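PDB 3OMT: uncharacterized protein from Cytophaga hutchinsonii, which is uncharacterized but, as a putative Xre-family antitoxin with a helix-turn-helix fold, probably binds DNA within a toxin-antitoxin system. Local coordinates for residues A[11-16]-A[40-45]. Sequence-based numbering, arbitrary orientation.
Sequences NRLKSV and KWCTND
The side-chain amide of N11 lies alongside that of N44, the two running in opposite directions with their planes 21° apart. N44 pairs with the N-H and the C=O of N11: its OD1 takes the N11 N-H on a lone pair (N11 N to N44 OD1 3.0 Å), and its ND2 donates to N11 O (ND2 to O 3.0 Å) from 32° out of that carbonyl's plane. N44 OD1 also accepts from F10 N and Q47 NE2. CG of N11 sits between its own backbone N and carbonyl carbon (chi1 80°). N11 ND2 donates to W41 O at 2.9 Å and also to Q47 OE1, while N11 OD1 accepts from L13 N in an Asx turn at the start of helix 13-20. W41 O takes a second bond from N44 N, which arrives from the opposite face of the carbonyl plane. That bond belongs to the Schellman motif ending helix 35-42, with N44 at C-prime in positive phi. In this helix-turn-helix fold the start of helix 13-20 meets the end of helix 35-42 here. A water donates to N11 OD1 and C42 O and accepts from K14 N. On the apolar side, L13 CD2 touches both C42 SG and W41 CE3, at 3.8 Å each, meeting the indole at a slant. I56 of helix 50-60 touches both L13 and W41, and L27 of helix 24-30 also packs on L13.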
loop_
_atom_site.group_PDB
_atom_site.type_symbol
_atom_site.label_atom_id
_atom_site.label_comp_id
_atom_site.label_asym_id
_atom_site.label_seq_id
_atom_site.Cartn_x
_atom_site.Cartn_y
_atom_site.Cartn_z
ATOM N N ASN A 11 4.483 1.421 7.036
ATOM C CA ASN A 11 4.468 2.728 6.414
ATOM C C ASN A 11 5.560 3.601 6.999
ATOM O O ASN A 11 6.048 3.368 8.118
ATOM C CB ASN A 11 3.045 3.367 6.452
ATOM C CG ASN A 11 2.704 4.002 7.789
ATOM O OD1 ASN A 11 3.321 5.007 8.174
ATOM N ND2 ASN A 11 1.728 3.420 8.518
ATOM N N ARG A 12 5.911 4.623 6.244
ATOM C CA ARG A 12 6.791 5.672 6.723
ATOM C C ARG A 12 6.144 7.077 6.635
ATOM O O ARG A 12 6.825 8.101 6.369
ATOM C CB ARG A 12 8.137 5.595 6.050
ATOM C CG ARG A 12 8.112 5.625 4.583
ATOM C CD ARG A 12 9.522 5.481 3.933
ATOM N NE ARG A 12 10.463 6.531 4.316
ATOM C CZ ARG A 12 10.581 7.717 3.711
ATOM N NH1 ARG A 12 9.819 7.997 2.684
ATOM N NH2 ARG A 12 11.507 8.610 4.108
ATOM N N LEU A 13 4.857 7.130 6.968
ATOM C CA LEU A 13 4.122 8.385 6.973
ATOM C C LEU A 13 4.726 9.424 7.901
ATOM O O LEU A 13 4.873 10.584 7.511
ATOM C CB LEU A 13 2.674 8.156 7.320
ATOM C CG LEU A 13 1.800 9.416 7.387
ATOM C CD1 LEU A 13 1.817 10.208 6.063
ATOM C CD2 LEU A 13 0.359 8.977 7.774
ATOM N N LYS A 14 5.123 9.012 9.097
ATOM C CA LYS A 14 5.697 9.940 10.071
ATOM C C LYS A 14 6.904 10.637 9.434
ATOM O O LYS A 14 7.059 11.843 9.540
ATOM C CB LYS A 14 6.097 9.224 11.359
ATOM C CG LYS A 14 6.686 10.141 12.413
ATOM C CD LYS A 14 7.049 9.356 13.694
ATOM C CE LYS A 14 7.687 10.252 14.764
ATOM N NZ LYS A 14 7.416 9.724 16.129
ATOM N N SER A 15 7.768 9.853 8.789
ATOM C CA SER A 15 8.957 10.414 8.135
ATOM C C SER A 15 8.610 11.377 7.022
ATOM O O SER A 15 9.271 12.410 6.873
ATOM C CB SER A 15 9.852 9.343 7.590
ATOM O OG SER A 15 10.483 8.655 8.641
ATOM N N VAL A 16 7.626 11.016 6.183
ATOM C CA VAL A 16 7.264 11.876 5.040
ATOM C C VAL A 16 6.647 13.173 5.559
ATOM O O VAL A 16 6.923 14.254 5.034
ATOM C CB VAL A 16 6.392 11.157 4.003
ATOM C CG1 VAL A 16 6.005 12.070 2.851
ATOM C CG2 VAL A 16 7.160 9.945 3.425
ATOM N N LYS A 40 -2.726 6.659 14.599
ATOM C CA LYS A 40 -2.425 5.239 14.565
ATOM C C LYS A 40 -1.744 4.868 13.242
ATOM O O LYS A 40 -0.956 3.922 13.186
ATOM C CB LYS A 40 -3.707 4.440 14.793
ATOM C CG LYS A 40 -4.092 4.553 16.254
ATOM C CD LYS A 40 -5.180 3.614 16.665
ATOM C CE LYS A 40 -5.514 3.803 18.143
ATOM N NZ LYS A 40 -4.370 3.518 19.072
ATOM N N TRP A 41 -2.034 5.611 12.175
ATOM C CA TRP A 41 -1.243 5.388 10.962
ATOM C C TRP A 41 0.245 5.696 11.284
ATOM O O TRP A 41 1.170 4.939 10.936
ATOM C CB TRP A 41 -1.643 6.304 9.815
ATOM C CG TRP A 41 -3.010 6.153 9.277
ATOM C CD1 TRP A 41 -3.845 5.071 9.384
ATOM C CD2 TRP A 41 -3.712 7.130 8.513
ATOM N NE1 TRP A 41 -5.032 5.327 8.719
ATOM C CE2 TRP A 41 -4.981 6.585 8.196
ATOM C CE3 TRP A 41 -3.400 8.434 8.078
ATOM C CZ2 TRP A 41 -5.945 7.291 7.468
ATOM C CZ3 TRP A 41 -4.388 9.131 7.323
ATOM C CH2 TRP A 41 -5.632 8.540 7.035
ATOM N N CYS A 42 0.480 6.852 11.886
ATOM C CA CYS A 42 1.844 7.319 12.068
ATOM C C CYS A 42 2.661 6.417 12.996
ATOM O O CYS A 42 3.873 6.232 12.797
ATOM C CB CYS A 42 1.841 8.768 12.586
ATOM S SG CYS A 42 1.353 9.923 11.286
ATOM N N THR A 43 2.000 5.798 13.963
ATOM C CA THR A 43 2.681 4.854 14.842
ATOM C C THR A 43 2.696 3.401 14.327
ATOM O O THR A 43 3.163 2.479 15.035
ATOM C CB THR A 43 2.119 4.896 16.263
ATOM O OG1 THR A 43 0.721 4.646 16.220
ATOM C CG2 THR A 43 2.345 6.251 16.900
ATOM N N ASN A 44 2.209 3.179 13.110
ATOM C CA ASN A 44 2.135 1.864 12.510
ATOM C C ASN A 44 1.285 0.900 13.321
ATOM O O ASN A 44 1.467 -0.318 13.255
ATOM C CB ASN A 44 3.548 1.285 12.229
ATOM C CG ASN A 44 4.068 1.687 10.861
ATOM O OD1 ASN A 44 3.677 1.087 9.859
ATOM N ND2 ASN A 44 4.921 2.747 10.811
ATOM N N ASP A 45 0.319 1.466 14.045
ATOM C CA ASP A 45 -0.675 0.633 14.737
ATOM C C ASP A 45 -1.817 0.186 13.868
ATOM O O ASP A 45 -2.307 -0.935 14.030
ATOM C CB ASP A 45 -1.141 1.361 15.957
ATOM C CG ASP A 45 -0.075 1.375 17.051
ATOM O OD1 ASP A 45 0.323 0.281 17.514
ATOM O OD2 ASP A 45 0.347 2.450 17.489
HETATM O O HOH W 1 4.820 6.239 10.171
#